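Local structure of Hydrogenase/urease maturation factor HypB (Helicobacter pylori, 4LPS) at residues F72-D86 against A125-V137. The protein is a low-activity GTPase required for nickel insertion into the metal centre of [NiFe] hydrogenase and for maturation of urease. Sequence-based numbering, arbitrary orientation.
Sequences FKFCVVEGDLQTNRD and ALEKSDFLIIENV. With MG (magnesium ion), chain C.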
# COMPACT_ATOMS: atom_id res chain seq x y z
N PHE A 72 6.31 -14.95 -1.47
CA PHE A 72 5.94 -13.57 -1.73
C PHE A 72 7.19 -12.72 -1.88
O PHE A 72 7.77 -12.26 -0.90
CB PHE A 72 5.05 -13.03 -0.60
CG PHE A 72 4.42 -11.70 -0.91
CD1 PHE A 72 3.50 -11.58 -1.95
CD2 PHE A 72 4.74 -10.58 -0.17
CE1 PHE A 72 2.91 -10.36 -2.23
CE2 PHE A 72 4.16 -9.35 -0.45
CZ PHE A 72 3.25 -9.24 -1.48
N LYS A 73 7.59 -12.52 -3.13
CA LYS A 73 8.85 -11.87 -3.46
C LYS A 73 8.63 -10.41 -3.84
O LYS A 73 8.00 -10.12 -4.86
CB LYS A 73 9.54 -12.60 -4.61
CG LYS A 73 9.77 -14.08 -4.36
CD LYS A 73 10.11 -14.79 -5.66
CE LYS A 73 10.08 -16.30 -5.48
NZ LYS A 73 10.25 -17.01 -6.78
N PHE A 74 9.14 -9.50 -3.02
CA PHE A 74 8.92 -8.08 -3.25
C PHE A 74 10.07 -7.20 -2.79
O PHE A 74 10.90 -7.61 -1.97
CB PHE A 74 7.63 -7.64 -2.54
CG PHE A 74 7.72 -7.63 -1.05
CD1 PHE A 74 7.60 -8.81 -0.33
CD2 PHE A 74 7.93 -6.45 -0.35
CE1 PHE A 74 7.69 -8.82 1.05
CE2 PHE A 74 8.02 -6.44 1.03
CZ PHE A 74 7.90 -7.63 1.73
N CYS A 75 10.12 -5.99 -3.34
CA CYS A 75 11.01 -4.95 -2.86
C CYS A 75 10.16 -3.72 -2.57
O CYS A 75 9.00 -3.65 -3.00
CB CYS A 75 12.13 -4.65 -3.87
SG CYS A 75 11.57 -4.18 -5.51
N VAL A 76 10.71 -2.75 -1.84
CA VAL A 76 9.88 -1.67 -1.33
C VAL A 76 10.43 -0.28 -1.67
O VAL A 76 11.63 -0.03 -1.62
CB VAL A 76 9.72 -1.78 0.21
CG1 VAL A 76 8.88 -0.64 0.76
CG2 VAL A 76 9.10 -3.11 0.58
N VAL A 77 9.52 0.61 -2.04
CA VAL A 77 9.81 2.03 -2.11
C VAL A 77 9.09 2.73 -0.95
O VAL A 77 7.86 2.67 -0.85
CB VAL A 77 9.37 2.65 -3.45
CG1 VAL A 77 9.34 4.15 -3.36
CG2 VAL A 77 10.31 2.20 -4.57
N GLU A 78 9.86 3.37 -0.07
CA GLU A 78 9.31 3.98 1.14
C GLU A 78 9.17 5.48 1.00
O GLU A 78 10.13 6.16 0.62
CB GLU A 78 10.19 3.67 2.35
CG GLU A 78 9.94 2.32 2.99
CD GLU A 78 8.65 2.27 3.77
OE1 GLU A 78 8.25 1.17 4.18
OE2 GLU A 78 8.03 3.34 3.98
N GLY A 79 7.98 6.00 1.30
CA GLY A 79 7.77 7.43 1.27
C GLY A 79 7.59 8.04 2.65
O GLY A 79 6.64 7.73 3.36
N ASP A 80 8.53 8.89 3.03
CA ASP A 80 8.44 9.63 4.28
C ASP A 80 8.94 11.05 4.07
O ASP A 80 9.62 11.32 3.08
CB ASP A 80 9.21 8.94 5.41
CG ASP A 80 8.47 7.74 5.97
OD1 ASP A 80 7.39 7.94 6.56
OD2 ASP A 80 8.97 6.61 5.84
N LEU A 81 8.60 11.95 4.98
CA LEU A 81 9.16 13.29 4.97
C LEU A 81 10.66 13.25 5.26
O LEU A 81 11.46 13.79 4.49
CB LEU A 81 8.45 14.19 5.98
CG LEU A 81 7.23 14.99 5.51
CD1 LEU A 81 6.19 14.09 4.87
CD2 LEU A 81 6.63 15.75 6.69
N GLN A 82 11.04 12.59 6.35
CA GLN A 82 12.45 12.48 6.74
C GLN A 82 12.75 11.15 7.42
O GLN A 82 11.83 10.40 7.76
CB GLN A 82 12.83 13.63 7.69
CG GLN A 82 12.70 15.02 7.10
CD GLN A 82 13.65 15.26 5.95
OE1 GLN A 82 14.66 14.57 5.80
NE2 GLN A 82 13.34 16.25 5.12
N THR A 83 14.05 10.87 7.60
CA THR A 83 14.58 9.66 8.25
C THR A 83 14.40 8.42 7.39
O THR A 83 13.50 8.34 6.56
CB THR A 83 13.95 9.38 9.64
OG1 THR A 83 12.65 8.80 9.48
CG2 THR A 83 13.87 10.65 10.49
N ASN A 84 15.29 7.45 7.60
CA ASN A 84 15.21 6.15 6.96
C ASN A 84 14.71 5.11 7.96
O ASN A 84 15.17 3.97 7.96
CB ASN A 84 16.57 5.72 6.40
CG ASN A 84 16.75 6.08 4.94
OD1 ASN A 84 16.88 5.20 4.09
ND2 ASN A 84 16.72 7.37 4.64
N ARG A 85 13.76 5.49 8.80
CA ARG A 85 13.34 4.61 9.89
C ARG A 85 12.56 3.41 9.36
O ARG A 85 12.82 2.28 9.77
CB ARG A 85 12.52 5.38 10.94
CG ARG A 85 13.37 6.03 12.03
CD ARG A 85 12.66 7.15 12.78
NE ARG A 85 13.51 7.69 13.84
CZ ARG A 85 13.06 8.43 14.85
NH1 ARG A 85 11.77 8.72 14.95
NH2 ARG A 85 13.91 8.88 15.77
N ASP A 86 11.60 3.65 8.48
CA ASP A 86 10.82 2.55 7.92
C ASP A 86 11.67 1.66 7.01
O ASP A 86 11.59 0.43 7.08
CB ASP A 86 9.60 3.07 7.16
CG ASP A 86 8.59 3.75 8.07
OD1 ASP A 86 8.54 3.39 9.26
OD2 ASP A 86 7.85 4.63 7.59
N ALA A 125 17.33 -5.75 -7.42
CA ALA A 125 16.16 -6.03 -6.60
C ALA A 125 14.91 -6.31 -7.43
O ALA A 125 14.07 -7.12 -7.05
CB ALA A 125 15.90 -4.87 -5.65
N LEU A 126 14.79 -5.62 -8.56
CA LEU A 126 13.62 -5.77 -9.43
C LEU A 126 13.61 -7.13 -10.14
O LEU A 126 12.54 -7.72 -10.33
CB LEU A 126 13.57 -4.65 -10.47
CG LEU A 126 13.42 -3.23 -9.95
CD1 LEU A 126 13.16 -2.27 -11.10
CD2 LEU A 126 12.29 -3.14 -8.92
N GLU A 127 14.79 -7.61 -10.52
CA GLU A 127 14.90 -8.90 -11.19
C GLU A 127 14.37 -10.04 -10.33
O GLU A 127 13.80 -11.00 -10.85
CB GLU A 127 16.36 -9.17 -11.57
CG GLU A 127 16.85 -8.45 -12.83
CD GLU A 127 18.29 -8.79 -13.17
OE1 GLU A 127 18.87 -9.67 -12.50
OE2 GLU A 127 18.84 -8.17 -14.11
N LYS A 128 14.57 -9.94 -9.02
CA LYS A 128 14.17 -11.01 -8.10
C LYS A 128 12.76 -10.83 -7.53
O LYS A 128 12.31 -11.65 -6.73
CB LYS A 128 15.18 -11.11 -6.96
CG LYS A 128 16.62 -11.30 -7.42
CD LYS A 128 17.61 -11.11 -6.27
CE LYS A 128 18.87 -11.94 -6.49
NZ LYS A 128 19.56 -11.58 -7.77
N SER A 129 12.07 -9.77 -7.93
CA SER A 129 10.78 -9.46 -7.32
C SER A 129 9.59 -9.68 -8.26
O SER A 129 9.66 -9.37 -9.45
CB SER A 129 10.77 -8.01 -6.82
OG SER A 129 11.80 -7.78 -5.88
N ASP A 130 8.51 -10.22 -7.71
CA ASP A 130 7.23 -10.30 -8.40
C ASP A 130 6.41 -9.06 -8.10
O ASP A 130 5.53 -8.67 -8.88
CB ASP A 130 6.46 -11.55 -8.00
CG ASP A 130 7.13 -12.82 -8.48
OD1 ASP A 130 7.72 -12.80 -9.58
OD2 ASP A 130 7.07 -13.84 -7.77
N PHE A 131 6.70 -8.44 -6.97
CA PHE A 131 5.96 -7.27 -6.52
C PHE A 131 6.89 -6.11 -6.22
O PHE A 131 7.97 -6.30 -5.65
CB PHE A 131 5.13 -7.60 -5.27
CG PHE A 131 4.08 -8.66 -5.48
CD1 PHE A 131 4.41 -10.01 -5.41
CD2 PHE A 131 2.76 -8.30 -5.71
CE1 PHE A 131 3.44 -10.98 -5.60
CE2 PHE A 131 1.79 -9.27 -5.90
CZ PHE A 131 2.13 -10.61 -5.84
N LEU A 132 6.48 -4.91 -6.61
CA LEU A 132 7.12 -3.70 -6.12
C LEU A 132 6.09 -2.98 -5.27
O LEU A 132 5.01 -2.63 -5.74
CB LEU A 132 7.61 -2.82 -7.27
CG LEU A 132 8.06 -1.41 -6.87
CD1 LEU A 132 9.38 -1.44 -6.13
CD2 LEU A 132 8.17 -0.50 -8.09
N ILE A 133 6.44 -2.76 -4.01
CA ILE A 133 5.49 -2.21 -3.06
C ILE A 133 5.85 -0.79 -2.68
O ILE A 133 6.96 -0.51 -2.22
CB ILE A 133 5.39 -3.09 -1.80
CG1 ILE A 133 4.84 -4.48 -2.17
CG2 ILE A 133 4.51 -2.43 -0.74
CD1 ILE A 133 4.57 -5.39 -0.98
N ILE A 134 4.90 0.12 -2.90
CA ILE A 134 5.05 1.51 -2.52
C ILE A 134 4.33 1.76 -1.20
O ILE A 134 3.11 1.60 -1.11
CB ILE A 134 4.50 2.46 -3.61
CG1 ILE A 134 5.24 2.24 -4.93
CG2 ILE A 134 4.60 3.91 -3.17
CD1 ILE A 134 4.58 2.90 -6.12
N GLU A 135 5.08 2.12 -0.16
CA GLU A 135 4.46 2.58 1.08
C GLU A 135 4.42 4.09 1.07
O GLU A 135 5.45 4.76 1.21
CB GLU A 135 5.19 2.05 2.32
CG GLU A 135 4.44 2.39 3.61
CD GLU A 135 5.18 2.01 4.88
OE1 GLU A 135 5.18 2.83 5.82
OE2 GLU A 135 5.75 0.91 4.94
N ASN A 136 3.23 4.64 0.89
CA ASN A 136 3.06 6.07 0.75
C ASN A 136 3.23 6.82 2.06
O ASN A 136 3.23 6.22 3.14
CB ASN A 136 1.68 6.38 0.16
CG ASN A 136 1.73 7.48 -0.88
OD1 ASN A 136 2.29 8.55 -0.64
ND2 ASN A 136 1.14 7.23 -2.05
N VAL A 137 3.42 8.13 1.95
CA VAL A 137 3.45 9.03 3.10
C VAL A 137 2.18 8.87 3.94
O VAL A 137 1.08 8.78 3.39
CB VAL A 137 3.60 10.50 2.66
CG1 VAL A 137 3.62 11.43 3.87
CG2 VAL A 137 4.86 10.67 1.83
MG MG C . 5.75 3.23 8.16
O HOH W 1 5.92 -13.60 -5.28
O HOH W 2 6.25 3.44 10.35
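Val77 and Glu135 meet backbone to backbone across two neighbouring parallel strands, 74-80 and 131-135, in the P-loop G domain of this SIMIBI-class GTPase. The strands run at 20° to each other, and their bonds alternate: Ile133 N gives to Cys75 O, Val77 N to Ile133 O at 2.8 Å, Glu135 N to Val77 O, and Gly79 N to Glu135 O.

Glu135 is worth following outward. Its chain is fully stretched, with CG anti to the backbone N (chi1 -173°), which carries the carboxylate past Glu78 to the magnesium. CB and CG run along the Glu78 carboxylate, CB lying 3.5 Å from Glu78 OE2. At the tip the oxygens part ways: OE2 sits 2.6 Å from Glu78 OE1, while OE1 binds magnesium at 2.4 Å. The two carboxylate planes stand 80° apart. Asp86 OD2, from the start of helix 85-91, and Thr60 bind the same ion.

Farther back on the same face of the sheet, Ile133 CD1 rests against Phe74 CD2, and Leu63 of helix 59-66 also packs on Ile133. Phe72 sets CE1 over the centre of the Phe131 ring, the two ring planes inclined to each other. On the other face, Cys75 SG touches Leu126 CD2 and Leu132 CD1, and Leu126 also packs on Phe117 of helix 110-122.

Where the strands begin, Lys73 O takes two N-H groups, from Phe131 in the carbonyl plane and from Asp130 well above it. A water joins Lys73 N to Asp130 OD2, to which it donates at 2.8 Å.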